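Local structure of beta-N-acetylhexosaminidase (Mycobacterium smegmatis, 4YYF) at residues V101-E106 with V110-S115; K145-G150 with A196-V201; S80-G85 with A114-S119. The protein probably hydrolyses terminal non-reducing N-acetyl-D-hexosamine residues from N-acetyl-beta-D-hexosaminides, as a member of glycosyl hydrolase family 3. The protein carries 1 engineered substitution. All coordinates share one frame; numbering follows the deposited sequence.

Contact 1: residues V101-E106 with V110-S115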
loop_
_atom_site.group_PDB
_atom_site.type_symbol
_atom_site.label_atom_id
_atom_site.label_comp_id
_atom_site.label_asym_id
_atom_site.label_seq_id
_atom_site.Cartn_x
_atom_site.Cartn_y
_atom_site.Cartn_z
ATOM N N VAL A 101 1.601 8.251 7.505
ATOM C CA VAL A 101 0.185 8.196 7.831
ATOM C C VAL A 101 -0.567 7.917 6.542
ATOM O O VAL A 101 -0.555 8.742 5.641
ATOM C CB VAL A 101 -0.284 9.535 8.426
ATOM C CG1 VAL A 101 -1.803 9.495 8.721
ATOM C CG2 VAL A 101 0.519 9.832 9.708
ATOM N N SER A 102 -1.205 6.752 6.455
ATOM C CA SER A 102 -1.780 6.298 5.193
ATOM C C SER A 102 -3.289 6.152 5.289
ATOM O O SER A 102 -3.846 6.091 6.388
ATOM C CB SER A 102 -1.141 4.977 4.764
ATOM O OG SER A 102 -1.317 3.983 5.767
ATOM N N VAL A 103 -3.944 6.081 4.126
ATOM C CA VAL A 103 -5.395 6.013 4.046
ATOM C C VAL A 103 -5.799 5.474 2.667
ATOM O O VAL A 103 -5.046 5.621 1.697
ATOM C CB VAL A 103 -6.021 7.427 4.271
ATOM C CG1 VAL A 103 -5.636 8.383 3.122
ATOM C CG2 VAL A 103 -7.549 7.338 4.414
ATOM N N ASP A 104 -6.961 4.832 2.590
ATOM C CA ASP A 104 -7.602 4.527 1.309
ATOM C C ASP A 104 -8.472 5.709 0.869
ATOM O O ASP A 104 -9.632 5.805 1.256
ATOM C CB ASP A 104 -8.517 3.306 1.425
ATOM C CG ASP A 104 -7.782 1.985 1.277
ATOM O OD1 ASP A 104 -6.607 1.978 0.846
ATOM O OD2 ASP A 104 -8.396 0.934 1.581
ATOM N N GLU A 105 -7.934 6.600 0.050
ATOM C CA GLU A 105 -8.719 7.737 -0.427
ATOM C C GLU A 105 -8.728 7.754 -1.962
ATOM O O GLU A 105 -7.937 8.462 -2.596
ATOM C CB GLU A 105 -8.173 9.041 0.176
ATOM C CG GLU A 105 -8.984 10.282 -0.133
ATOM C CD GLU A 105 -10.479 10.077 0.020
ATOM O OE1 GLU A 105 -11.179 10.039 -1.011
ATOM O OE2 GLU A 105 -10.965 9.973 1.167
ATOM N N GLU A 106 -9.619 6.946 -2.542
ATOM C CA GLU A 106 -9.711 6.749 -3.996
ATOM C C GLU A 106 -10.816 7.594 -4.600
ATOM O O GLU A 106 -10.755 7.966 -5.774
ATOM C CB GLU A 106 -10.032 5.275 -4.311
ATOM C CG GLU A 106 -9.025 4.270 -3.756
ATOM C CD GLU A 106 -9.511 2.832 -3.850
ATOM O OE1 GLU A 106 -10.339 2.537 -4.746
ATOM O OE2 GLU A 106 -9.063 1.999 -3.021
ATOM N N VAL A 110 -14.704 4.144 -2.077
ATOM C CA VAL A 110 -13.580 4.081 -1.149
ATOM C C VAL A 110 -12.991 5.464 -0.882
ATOM O O VAL A 110 -12.044 5.900 -1.533
ATOM C CB VAL A 110 -12.487 3.126 -1.673
ATOM C CG1 VAL A 110 -11.392 2.945 -0.634
ATOM C CG2 VAL A 110 -13.110 1.774 -1.999
ATOM N N SER A 111 -13.548 6.145 0.108
ATOM C CA SER A 111 -13.198 7.536 0.343
ATOM C C SER A 111 -13.287 7.810 1.840
ATOM O O SER A 111 -14.199 8.498 2.306
ATOM C CB SER A 111 -14.159 8.428 -0.441
ATOM O OG SER A 111 -13.732 9.775 -0.468
ATOM N N ARG A 112 -12.335 7.267 2.595
ATOM C CA ARG A 112 -12.414 7.315 4.057
ATOM C C ARG A 112 -12.347 8.740 4.622
ATOM O O ARG A 112 -12.768 8.976 5.745
ATOM C CB ARG A 112 -11.318 6.437 4.679
ATOM C CG ARG A 112 -11.301 4.985 4.167
ATOM C CD ARG A 112 -12.692 4.348 4.136
ATOM N NE ARG A 112 -12.644 2.925 3.769
ATOM C CZ ARG A 112 -13.518 2.319 2.969
ATOM N NH1 ARG A 112 -14.522 2.998 2.435
ATOM N NH2 ARG A 112 -13.389 1.026 2.702
ATOM N N LEU A 113 -11.849 9.693 3.834
ATOM C CA LEU A 113 -11.770 11.083 4.303
ATOM C C LEU A 113 -12.881 12.004 3.770
ATOM O O LEU A 113 -12.860 13.223 4.007
ATOM C CB LEU A 113 -10.394 11.666 3.980
ATOM C CG LEU A 113 -9.196 10.901 4.557
ATOM C CD1 LEU A 113 -7.888 11.582 4.131
ATOM C CD2 LEU A 113 -9.296 10.817 6.082
ATOM N N ALA A 114 -13.861 11.432 3.079
ATOM C CA ALA A 114 -14.916 12.232 2.427
ATOM C C ALA A 114 -15.645 13.214 3.342
ATOM O O ALA A 114 -16.066 14.284 2.900
ATOM C CB ALA A 114 -15.923 11.337 1.707
ATOM N N SER A 115 -15.813 12.851 4.610
ATOM C CA SER A 115 -16.543 13.711 5.543
ATOM C C SER A 115 -15.779 15.011 5.791
ATOM O O SER A 115 -16.370 16.038 6.152
ATOM C CB SER A 115 -16.795 12.981 6.865
ATOM O OG SER A 115 -15.566 12.603 7.454
#
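The carboxylate of E105 grips the chain at S111 and L113 with both oxygens. OE1 takes the hydroxyl hydrogen of S111 OG on its syn lone pair, at 2.6 Å. OE2 accepts the backbone N-H of L113 over 2.8 Å and is met nearly along its C-O axis. E105 CG stands anti to the backbone N (chi1 -174°), and a bend at chi2 turns the acid toward S111 and L113. R142 on helix 132-148 adds a salt bridge to OE1.

Backbone bonds join the two segments on both flanks of this grip. E106 N donates to V110 O at 2.8 Å, and R112 N makes a weak, long bond to D104 O. E105 and S111 form an antiparallel non-hydrogen-bonded pair. This is the beta hairpin of strands 100-107 and 110-111, an excursion from the parallel strands of the TIM-barrel-type domain. A type I turn from S111 to A114 then leads into helix 114-117.

The remaining contacts are mostly apolar. V110 CG1 lies 3.6 Å from D104 CB and also touches the carboxylate of E106, whose OE2 is salt-bridged to K203 and R173. V103 CG2 packs against L113 CG at 3.9 Å.

Contact 2: residues K145-G150 with A196-V201. With ACT (acetate ion), chain E.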
loop_
_atom_site.group_PDB
_atom_site.type_symbol
_atom_site.label_atom_id
_atom_site.label_comp_id
_atom_site.label_asym_id
_atom_site.label_seq_id
_atom_site.Cartn_x
_atom_site.Cartn_y
_atom_site.Cartn_z
ATOM N N LYS A 145 -5.647 18.651 0.467
ATOM C CA LYS A 145 -6.593 18.528 1.577
ATOM C C LYS A 145 -6.178 17.400 2.510
ATOM O O LYS A 145 -6.339 17.512 3.723
ATOM C CB LYS A 145 -8.031 18.345 1.073
ATOM C CG LYS A 145 -8.647 19.598 0.456
ATOM C CD LYS A 145 -9.972 19.266 -0.226
ATOM C CE LYS A 145 -10.569 20.459 -0.949
ATOM N NZ LYS A 145 -11.947 20.157 -1.486
HETATM N N MSE A 146 -5.627 16.325 1.950
HETATM C CA MSE A 146 -5.062 15.240 2.763
HETATM C C MSE A 146 -3.819 15.655 3.546
HETATM O O MSE A 146 -3.668 15.296 4.711
HETATM C CB MSE A 146 -4.698 14.030 1.876
HETATM C CG MSE A 146 -5.900 13.303 1.341
HETATM SE SE MSE A 146 -5.302 11.853 0.181
HETATM C CE MSE A 146 -6.342 12.322 -1.419
ATOM N N ARG A 147 -2.921 16.391 2.895
ATOM C CA ARG A 147 -1.736 16.921 3.560
ATOM C C ARG A 147 -2.116 17.786 4.759
ATOM O O ARG A 147 -1.488 17.693 5.806
ATOM C CB ARG A 147 -0.906 17.779 2.604
ATOM C CG ARG A 147 -0.211 17.044 1.462
ATOM C CD ARG A 147 0.790 15.998 1.929
ATOM N NE ARG A 147 1.852 16.473 2.823
ATOM C CZ ARG A 147 2.893 17.214 2.455
ATOM N NH1 ARG A 147 2.989 17.661 1.204
ATOM N NH2 ARG A 147 3.821 17.548 3.355
ATOM N N ASP A 148 -3.127 18.642 4.595
ATOM C CA ASP A 148 -3.608 19.493 5.696
ATOM C C ASP A 148 -4.006 18.659 6.916
ATOM O O ASP A 148 -3.905 19.105 8.067
ATOM C CB ASP A 148 -4.818 20.319 5.257
ATOM C CG ASP A 148 -4.452 21.707 4.787
ATOM O OD1 ASP A 148 -3.425 22.260 5.252
ATOM O OD2 ASP A 148 -5.217 22.260 3.964
ATOM N N LEU A 149 -4.453 17.438 6.659
ATOM C CA LEU A 149 -4.885 16.546 7.733
ATOM C C LEU A 149 -3.756 15.671 8.262
ATOM O O LEU A 149 -3.972 14.854 9.156
ATOM C CB LEU A 149 -6.049 15.661 7.255
ATOM C CG LEU A 149 -7.337 16.392 6.873
ATOM C CD1 LEU A 149 -8.330 15.423 6.229
ATOM C CD2 LEU A 149 -7.981 17.039 8.103
ATOM N N GLY A 150 -2.548 15.831 7.728
ATOM C CA GLY A 150 -1.425 15.038 8.215
ATOM C C GLY A 150 -1.193 13.723 7.489
ATOM O O GLY A 150 -0.337 12.928 7.894
ATOM N N ALA A 196 1.047 17.187 -4.871
ATOM C CA ALA A 196 0.599 17.658 -3.557
ATOM C C ALA A 196 1.581 17.243 -2.455
ATOM O O ALA A 196 1.521 17.748 -1.331
ATOM C CB ALA A 196 -0.797 17.123 -3.234
ATOM N N GLY A 197 2.480 16.317 -2.774
ATOM C CA GLY A 197 3.449 15.835 -1.800
ATOM C C GLY A 197 2.972 14.604 -1.051
ATOM O O GLY A 197 3.551 14.219 -0.027
ATOM N N VAL A 198 1.932 13.965 -1.581
ATOM C CA VAL A 198 1.420 12.713 -1.025
ATOM C C VAL A 198 2.064 11.593 -1.817
ATOM O O VAL A 198 2.189 11.705 -3.033
ATOM C CB VAL A 198 -0.124 12.618 -1.196
ATOM C CG1 VAL A 198 -0.646 11.246 -0.755
ATOM C CG2 VAL A 198 -0.820 13.723 -0.404
ATOM N N LEU A 199 2.483 10.516 -1.148
ATOM C CA LEU A 199 3.022 9.364 -1.870
ATOM C C LEU A 199 1.875 8.540 -2.449
ATOM O O LEU A 199 1.081 7.975 -1.699
ATOM C CB LEU A 199 3.848 8.469 -0.929
ATOM C CG LEU A 199 4.393 7.189 -1.578
ATOM C CD1 LEU A 199 5.502 7.508 -2.631
ATOM C CD2 LEU A 199 4.932 6.231 -0.500
ATOM N N PRO A 200 1.775 8.467 -3.785
ATOM C CA PRO A 200 0.740 7.597 -4.351
ATOM C C PRO A 200 1.196 6.135 -4.393
ATOM O O PRO A 200 2.402 5.857 -4.457
ATOM C CB PRO A 200 0.542 8.157 -5.761
ATOM C CG PRO A 200 1.851 8.799 -6.113
ATOM C CD PRO A 200 2.553 9.176 -4.826
ATOM N N VAL A 201 0.241 5.210 -4.313
ATOM C CA VAL A 201 0.560 3.778 -4.324
ATOM C C VAL A 201 -0.296 3.079 -5.383
ATOM O O VAL A 201 -1.509 2.996 -5.240
ATOM C CB VAL A 201 0.308 3.119 -2.949
ATOM C CG1 VAL A 201 0.840 1.661 -2.950
ATOM C CG2 VAL A 201 0.980 3.923 -1.809
HETATM C C ACT E . -12.013 17.984 -4.523
HETATM O O ACT E . -11.504 18.793 -3.716
HETATM O OXT ACT E . -12.816 17.164 -4.030
HETATM C CH3 ACT E . -11.659 17.988 -5.980
#
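R147 lays the CG-CD part of its side chain alongside V198, with CD 3.6 Å from V198 CG2. The two side chains run past each other in opposite directions. The arginine is folded on itself: bends at chi2 (-61°) and chi3 (-56°) bring its guanidinium to the backbone at the end of helix 179-196.

There NH1 donates to A196 O over 2.9 Å. The oxygen lies almost in the guanidinium plane and offers a lone pair in its own carbonyl plane. The N-H to oxygen angle is 147°, so the bond is moderately bent. NH1 also lies 3.5 Å from G197 CA, while G197 O sits over one face of the guanidinium. The cationic group therefore meets the C-terminal end of a helix, where carbonyl oxygens should welcome positive charge.

K145 points elsewhere. Its extended chain carries NZ to an acetate oxygen at 2.7 Å, and R142 binds the same ion, which probably came from the crystallisation liquor.

G150 and G197 each close a helix with positive phi in a Schellman motif. Helix 132-148 ends beside the turn from helix 179-196 into strand 199-205, the kind of helix-to-strand connection that recurs in a TIM-barrel-type alpha/beta domain.

Contact 3: residues S80-G85 with A114-S119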
loop_
_atom_site.group_PDB
_atom_site.type_symbol
_atom_site.label_atom_id
_atom_site.label_comp_id
_atom_site.label_asym_id
_atom_site.label_seq_id
_atom_site.Cartn_x
_atom_site.Cartn_y
_atom_site.Cartn_z
ATOM N N SER A 80 -11.443 12.334 14.483
ATOM C CA SER A 80 -11.193 13.574 15.215
ATOM C C SER A 80 -9.699 13.797 15.441
ATOM O O SER A 80 -9.259 14.935 15.568
ATOM C CB SER A 80 -11.963 13.607 16.537
ATOM O OG SER A 80 -11.538 12.552 17.364
HETATM N N MSE A 81 -8.910 12.723 15.474
HETATM C CA MSE A 81 -7.461 12.868 15.654
HETATM C C MSE A 81 -6.797 13.668 14.526
HETATM O O MSE A 81 -5.694 14.196 14.697
HETATM C CB MSE A 81 -6.785 11.497 15.786
HETATM C CG MSE A 81 -6.951 10.600 14.547
HETATM SE SE MSE A 81 -6.063 8.855 14.776
HETATM C CE MSE A 81 -4.255 9.506 14.865
ATOM N N LEU A 82 -7.455 13.762 13.373
ATOM C CA LEU A 82 -6.887 14.509 12.243
ATOM C C LEU A 82 -7.118 16.009 12.341
ATOM O O LEU A 82 -6.445 16.790 11.654
ATOM C CB LEU A 82 -7.472 14.026 10.914
ATOM C CG LEU A 82 -7.362 12.541 10.660
ATOM C CD1 LEU A 82 -8.049 12.199 9.348
ATOM C CD2 LEU A 82 -5.893 12.143 10.645
ATOM N N THR A 83 -8.083 16.417 13.159
ATOM C CA THR A 83 -8.412 17.837 13.264
ATOM C C THR A 83 -8.198 18.428 14.651
ATOM O O THR A 83 -8.328 19.642 14.823
ATOM C CB THR A 83 -9.868 18.143 12.820
ATOM O OG1 THR A 83 -10.787 17.404 13.631
ATOM C CG2 THR A 83 -10.079 17.774 11.357
ATOM N N ASP A 84 -7.895 17.595 15.649
ATOM C CA ASP A 84 -7.817 18.124 17.021
ATOM C C ASP A 84 -6.381 18.300 17.515
ATOM O O ASP A 84 -6.154 18.616 18.676
ATOM C CB ASP A 84 -8.640 17.292 18.022
ATOM C CG ASP A 84 -8.084 15.883 18.230
ATOM O OD1 ASP A 84 -6.937 15.596 17.801
ATOM O OD2 ASP A 84 -8.801 15.045 18.835
ATOM N N GLY A 85 -5.418 18.093 16.628
ATOM C CA GLY A 85 -4.015 18.282 16.976
ATOM C C GLY A 85 -3.314 17.017 17.431
ATOM O O GLY A 85 -2.090 17.002 17.593
ATOM N N ALA A 114 -13.861 11.432 3.079
ATOM C CA ALA A 114 -14.916 12.232 2.427
ATOM C C ALA A 114 -15.645 13.214 3.342
ATOM O O ALA A 114 -16.066 14.284 2.900
ATOM C CB ALA A 114 -15.923 11.337 1.707
ATOM N N SER A 115 -15.813 12.851 4.610
ATOM C CA SER A 115 -16.543 13.711 5.543
ATOM C C SER A 115 -15.779 15.011 5.791
ATOM O O SER A 115 -16.370 16.038 6.152
ATOM C CB SER A 115 -16.795 12.981 6.865
ATOM O OG SER A 115 -15.566 12.603 7.454
ATOM N N LEU A 116 -14.464 14.965 5.573
ATOM C CA LEU A 116 -13.597 16.122 5.810
ATOM C C LEU A 116 -13.135 16.806 4.530
ATOM O O LEU A 116 -12.908 18.011 4.509
ATOM C CB LEU A 116 -12.366 15.705 6.632
ATOM C CG LEU A 116 -12.616 15.275 8.079
ATOM C CD1 LEU A 116 -11.370 14.597 8.651
ATOM C CD2 LEU A 116 -12.997 16.457 8.944
ATOM N N ILE A 117 -12.960 16.046 3.454
ATOM C CA ILE A 117 -12.400 16.651 2.250
ATOM C C ILE A 117 -13.396 16.735 1.090
ATOM O O ILE A 117 -13.055 17.224 0.011
ATOM C CB ILE A 117 -11.076 15.972 1.791
ATOM C CG1 ILE A 117 -11.333 14.564 1.233
ATOM C CG2 ILE A 117 -10.052 15.950 2.933
ATOM C CD1 ILE A 117 -10.093 13.963 0.522
ATOM N N GLY A 118 -14.619 16.263 1.322
ATOM C CA GLY A 118 -15.653 16.265 0.301
ATOM C C GLY A 118 -15.677 14.945 -0.445
ATOM O O GLY A 118 -14.695 14.211 -0.453
ATOM N N SER A 119 -16.783 14.631 -1.094
ATOM C CA SER A 119 -16.819 13.409 -1.887
ATOM C C SER A 119 -16.315 13.655 -3.316
ATOM O O SER A 119 -16.291 14.784 -3.803
ATOM C CB SER A 119 -18.226 12.824 -1.908
ATOM O OG SER A 119 -19.087 13.678 -2.619
#
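The two backbones stay well apart. Their nearest CA atoms, those of T83 and L116, are 9.2 Å from each other, and side chains alone span the interval. Segment 80-85 belongs to the loop between strand 70-73 and helix 86-93, one of the strand-to-helix connections of the TIM-barrel-type domain. Residues 80-82 have helical backbone angles without the regular bonds. The bond from T83 N to S80 O, 3.1 Å long, holds them in a turn. G85 follows at the N-cap position of helix 86-93. On the other side, 114-117 is a single short helical turn. G118 N bonds back to A114 O at 2.9 Å, and G118 leaves the helix with positive phi.

L116 carries the contact from its side, using both of its methyl groups. CD2 meets T83 CG2 at 4.0 Å, and these two side chains reach toward each other tip to tip. CD1 lies 4.2 Å from L82 CD1, where the leucines pass at a slant. T83 has CG2 anti to its carbonyl carbon and OG1 at chi1 59°, which puts the methyl rather than the hydroxyl against L116.

Neighbouring groups extend this apolar patch. L82 also touches L113 and, on helix 86-93, L87.

L82 is buried, but T83 and L116 are exposed, so the patch runs from the interior out to the surface. No hydrogen bond or salt bridge crosses between the segments, and they bury just 99 Å² in all. Light methyl-to-methyl packing of this kind sets no precise direction, and it probably does little to fix the angle between the loop and the short helix.

The three contacts lie on one side of the chain's centre, within the family 3 N-terminal domain. Contact 1 is about 11 Å from contact 2 and about 10 Å from contact 3, centre to centre; contacts 2 and 3 are about 13 Å apart. Contacts 1 and 3 share A114 and S115 on helix 114-117. Contacts 1 and 2 reach the same sheet, through strands 100-107 and 199-205. Along the chain, contacts 1 and 3 both finish before contact 2 opens on helix 132-148. That helix joins the group: M146 packs on E105 and L113, and L149, just beyond its end, packs on T83 and I117. The hairpin, the surface loop and the helix end thus form one continuous packed region built on barrel strand 100-107.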